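Local coordinates for protein TqaA (Penicillium aethiopicum, PDB 5DLK) that is a fungal nonribosomal peptide synthetase whose terminal condensation-like domain, the part here, probably releases the peptide by macrocyclization, at residues G183-K188 and N311-P316. Numbering follows the deposited sequence.
Sequences GVSIPK and NGRNLP
The nearest pair of CA atoms, V184 and N311, is 7.6 Å apart, where the turn leading into helix 186-197 faces the loop that follows strand 303-310; no hydrogen bond joins the two segments, and side chains make the contact. The side chains of R313 and V184 run antiparallel alongside each other. Methyl CG1 of V184 packs on the aliphatic part of the arginine, 3.6 Å from R313 CD, and lies over one face of the guanidinium, with R313 NE 3.7 Å away. A V184 chi1 of 167° turns CG1 anti to the backbone N, while CG2 brushes N311, 4.3 Å from its CB. The arginine chain bends at chi3 (89°), which swings the guanidinium past the methyl so that R313 NH1 comes obliquely to S185, 3.9 Å from its CB. The link here runs through D182: one carboxylate oxygen forms a salt bridge with R313 NH1, the other a hydrogen bond with S185 OG. R313 NE and NH2 bond to the backbone carbonyls of I320 and L323, so all three guanidinium nitrogens are held and its rotation is fixed. A leucine in place of R313 would probably leave the D182 carboxylate without its charged mate and those two carbonyls without their donors. Within the loop, N311 OD1 accepts the backbone N-H of R313 at 2.9 Å, forming an Asx turn at its start. G183 and N311 belong to the phosphopantetheine site, which holds no such ligand in this model; the N311 side chain lies about 5 Å from that of Y357, another residue of that site. D182 and G183 are the Asp-Gly end of the HHxxxDG signature of condensation domains (SHxxxDG here), whose aspartate typically pairs with an arginine from the other half of the fold, as with R313.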
ATOM      1  N   GLY A 183      -1.498   4.715   0.986  1.00 22.06           N
ATOM      2  CA  GLY A 183      -1.192   6.074   0.566  1.00 23.61           C
ATOM      3  C   GLY A 183      -2.261   7.074   0.965  1.00 26.42           C
ATOM      4  O   GLY A 183      -1.962   8.231   1.271  1.00 26.50           O
ATOM      5  N   VAL A 184      -3.515   6.629   0.955  1.00 24.22           N
ATOM      6  CA  VAL A 184      -4.634   7.492   1.307  1.00 27.97           C
ATOM      7  C   VAL A 184      -4.662   7.831   2.794  1.00 29.75           C
ATOM      8  O   VAL A 184      -4.979   8.960   3.163  1.00 33.05           O
ATOM      9  CB  VAL A 184      -5.998   6.843   0.912  1.00 27.72           C
ATOM     10  CG1 VAL A 184      -7.176   7.579   1.563  1.00 30.25           C
ATOM     11  CG2 VAL A 184      -6.152   6.827  -0.603  1.00 31.05           C
ATOM     12  N   SER A 185      -4.325   6.869   3.651  1.00 26.38           N
ATOM     13  CA  SER A 185      -4.597   7.051   5.077  1.00 27.31           C
ATOM     14  C   SER A 185      -3.357   7.352   5.927  1.00 27.07           C
ATOM     15  O   SER A 185      -3.492   7.830   7.051  1.00 30.37           O
ATOM     16  CB  SER A 185      -5.338   5.827   5.647  1.00 27.21           C
ATOM     17  OG  SER A 185      -4.552   4.644   5.621  1.00 27.12           O
ATOM     18  N   ILE A 186      -2.158   7.106   5.406  1.00 25.51           N
ATOM     19  CA  ILE A 186      -0.960   7.458   6.179  1.00 30.29           C
ATOM     20  C   ILE A 186      -0.869   8.965   6.528  1.00 28.93           C
ATOM     21  O   ILE A 186      -0.367   9.298   7.606  1.00 29.77           O
ATOM     22  CB  ILE A 186       0.359   6.990   5.476  1.00 26.47           C
ATOM     23  CG1 ILE A 186       1.557   7.118   6.432  1.00 25.68           C
ATOM     24  CG2 ILE A 186       0.627   7.700   4.155  1.00 25.14           C
ATOM     25  CD1 ILE A 186       1.437   6.258   7.664  1.00 26.19           C
ATOM     26  N   PRO A 187      -1.382   9.880   5.668  1.00 29.44           N
ATOM     27  CA  PRO A 187      -1.301  11.258   6.171  1.00 28.79           C
ATOM     28  C   PRO A 187      -2.220  11.505   7.363  1.00 30.26           C
ATOM     29  O   PRO A 187      -1.997  12.454   8.123  1.00 30.57           O
ATOM     30  CB  PRO A 187      -1.734  12.107   4.962  1.00 32.61           C
ATOM     31  CG  PRO A 187      -1.547  11.207   3.771  1.00 31.71           C
ATOM     32  CD  PRO A 187      -1.937   9.858   4.298  1.00 28.99           C
ATOM     33  N   LYS A 188      -3.213  10.638   7.538  1.00 28.93           N
ATOM     34  CA  LYS A 188      -4.152  10.752   8.640  1.00 28.66           C
ATOM     35  C   LYS A 188      -3.489  10.295   9.942  1.00 32.51           C
ATOM     36  O   LYS A 188      -3.813  10.785  11.025  1.00 30.90           O
ATOM     37  CB  LYS A 188      -5.412   9.926   8.360  1.00 35.94           C
ATOM     38  CG  LYS A 188      -6.675  10.462   9.013  1.00 42.22           C
ATOM     39  CD  LYS A 188      -7.108  11.766   8.373  1.00 40.84           C
ATOM     40  CE  LYS A 188      -8.345  12.329   9.049  1.00 52.94           C
ATOM     41  NZ  LYS A 188      -8.817  13.588   8.401  1.00 55.90           N
ATOM     42  N   ASN A 311      -7.596   1.852  -4.837  1.00 20.12           N
ATOM     43  CA  ASN A 311      -7.456   2.292  -3.449  1.00 22.76           C
ATOM     44  C   ASN A 311      -8.424   1.596  -2.483  1.00 22.39           C
ATOM     45  O   ASN A 311      -8.209   1.618  -1.265  1.00 19.92           O
ATOM     46  CB  ASN A 311      -7.586   3.825  -3.346  1.00 26.16           C
ATOM     47  CG  ASN A 311      -8.940   4.348  -3.813  1.00 30.23           C
ATOM     48  OD1 ASN A 311      -9.986   3.741  -3.575  1.00 28.64           O
ATOM     49  ND2 ASN A 311      -8.921   5.498  -4.473  1.00 32.50           N
ATOM     50  N   GLY A 312      -9.455   0.941  -3.019  1.00 18.45           N
ATOM     51  CA  GLY A 312     -10.347   0.127  -2.200  1.00 18.71           C
ATOM     52  C   GLY A 312     -11.248   0.930  -1.269  1.00 22.71           C
ATOM     53  O   GLY A 312     -11.782   0.399  -0.288  1.00 23.26           O
ATOM     54  N   ARG A 313     -11.433   2.207  -1.579  1.00 20.78           N
ATOM     55  CA  ARG A 313     -12.197   3.081  -0.694  1.00 25.56           C
ATOM     56  C   ARG A 313     -13.438   3.615  -1.376  1.00 28.92           C
ATOM     57  O   ARG A 313     -13.875   4.739  -1.130  1.00 29.76           O
ATOM     58  CB  ARG A 313     -11.299   4.213  -0.203  1.00 27.89           C
ATOM     59  CG  ARG A 313     -10.069   3.611   0.483  1.00 30.29           C
ATOM     60  CD  ARG A 313      -9.118   4.599   1.134  1.00 38.89           C
ATOM     61  NE  ARG A 313      -9.512   4.859   2.510  1.00 48.71           N
ATOM     62  CZ  ARG A 313      -8.909   4.403   3.607  1.00 30.26           C
ATOM     63  NH1 ARG A 313      -7.818   3.647   3.562  1.00 33.43           N
ATOM     64  NH2 ARG A 313      -9.416   4.736   4.771  1.00 33.57           N
ATOM     65  N   ASN A 314     -14.009   2.795  -2.244  1.00 26.09           N
ATOM     66  CA  ASN A 314     -15.246   3.179  -2.900  1.00 27.64           C
ATOM     67  C   ASN A 314     -16.444   2.470  -2.288  1.00 30.38           C
ATOM     68  O   ASN A 314     -17.568   2.635  -2.742  1.00 39.04           O
ATOM     69  CB  ASN A 314     -15.138   2.916  -4.402  1.00 29.10           C
ATOM     70  CG  ASN A 314     -14.081   3.801  -5.058  1.00 33.59           C
ATOM     71  OD1 ASN A 314     -14.346   4.959  -5.376  1.00 40.59           O
ATOM     72  ND2 ASN A 314     -12.867   3.269  -5.227  1.00 36.85           N
ATOM     73  N   LEU A 315     -16.202   1.696  -1.239  1.00 30.30           N
ATOM     74  CA  LEU A 315     -17.285   1.112  -0.449  1.00 35.50           C
ATOM     75  C   LEU A 315     -18.067   2.179   0.313  1.00 38.61           C
ATOM     76  O   LEU A 315     -17.479   3.039   0.964  1.00 43.53           O
ATOM     77  CB  LEU A 315     -16.735   0.097   0.549  1.00 39.65           C
ATOM     78  CG  LEU A 315     -16.598  -1.361   0.131  1.00 37.02           C
ATOM     79  CD1 LEU A 315     -16.098  -2.165   1.317  1.00 38.61           C
ATOM     80  CD2 LEU A 315     -17.927  -1.911  -0.351  1.00 35.72           C
ATOM     81  N   PRO A 316     -19.401   2.118   0.254  1.00 43.75           N
ATOM     82  CA  PRO A 316     -20.152   3.089   1.054  1.00 43.99           C
ATOM     83  C   PRO A 316     -20.137   2.719   2.538  1.00 44.05           C
ATOM     84  O   PRO A 316     -20.851   1.818   2.968  1.00 50.84           O
ATOM     85  CB  PRO A 316     -21.564   3.004   0.470  1.00 44.67           C
ATOM     86  CG  PRO A 316     -21.661   1.601  -0.047  1.00 46.62           C
ATOM     87  CD  PRO A 316     -20.279   1.239  -0.539  1.00 37.53           C
TER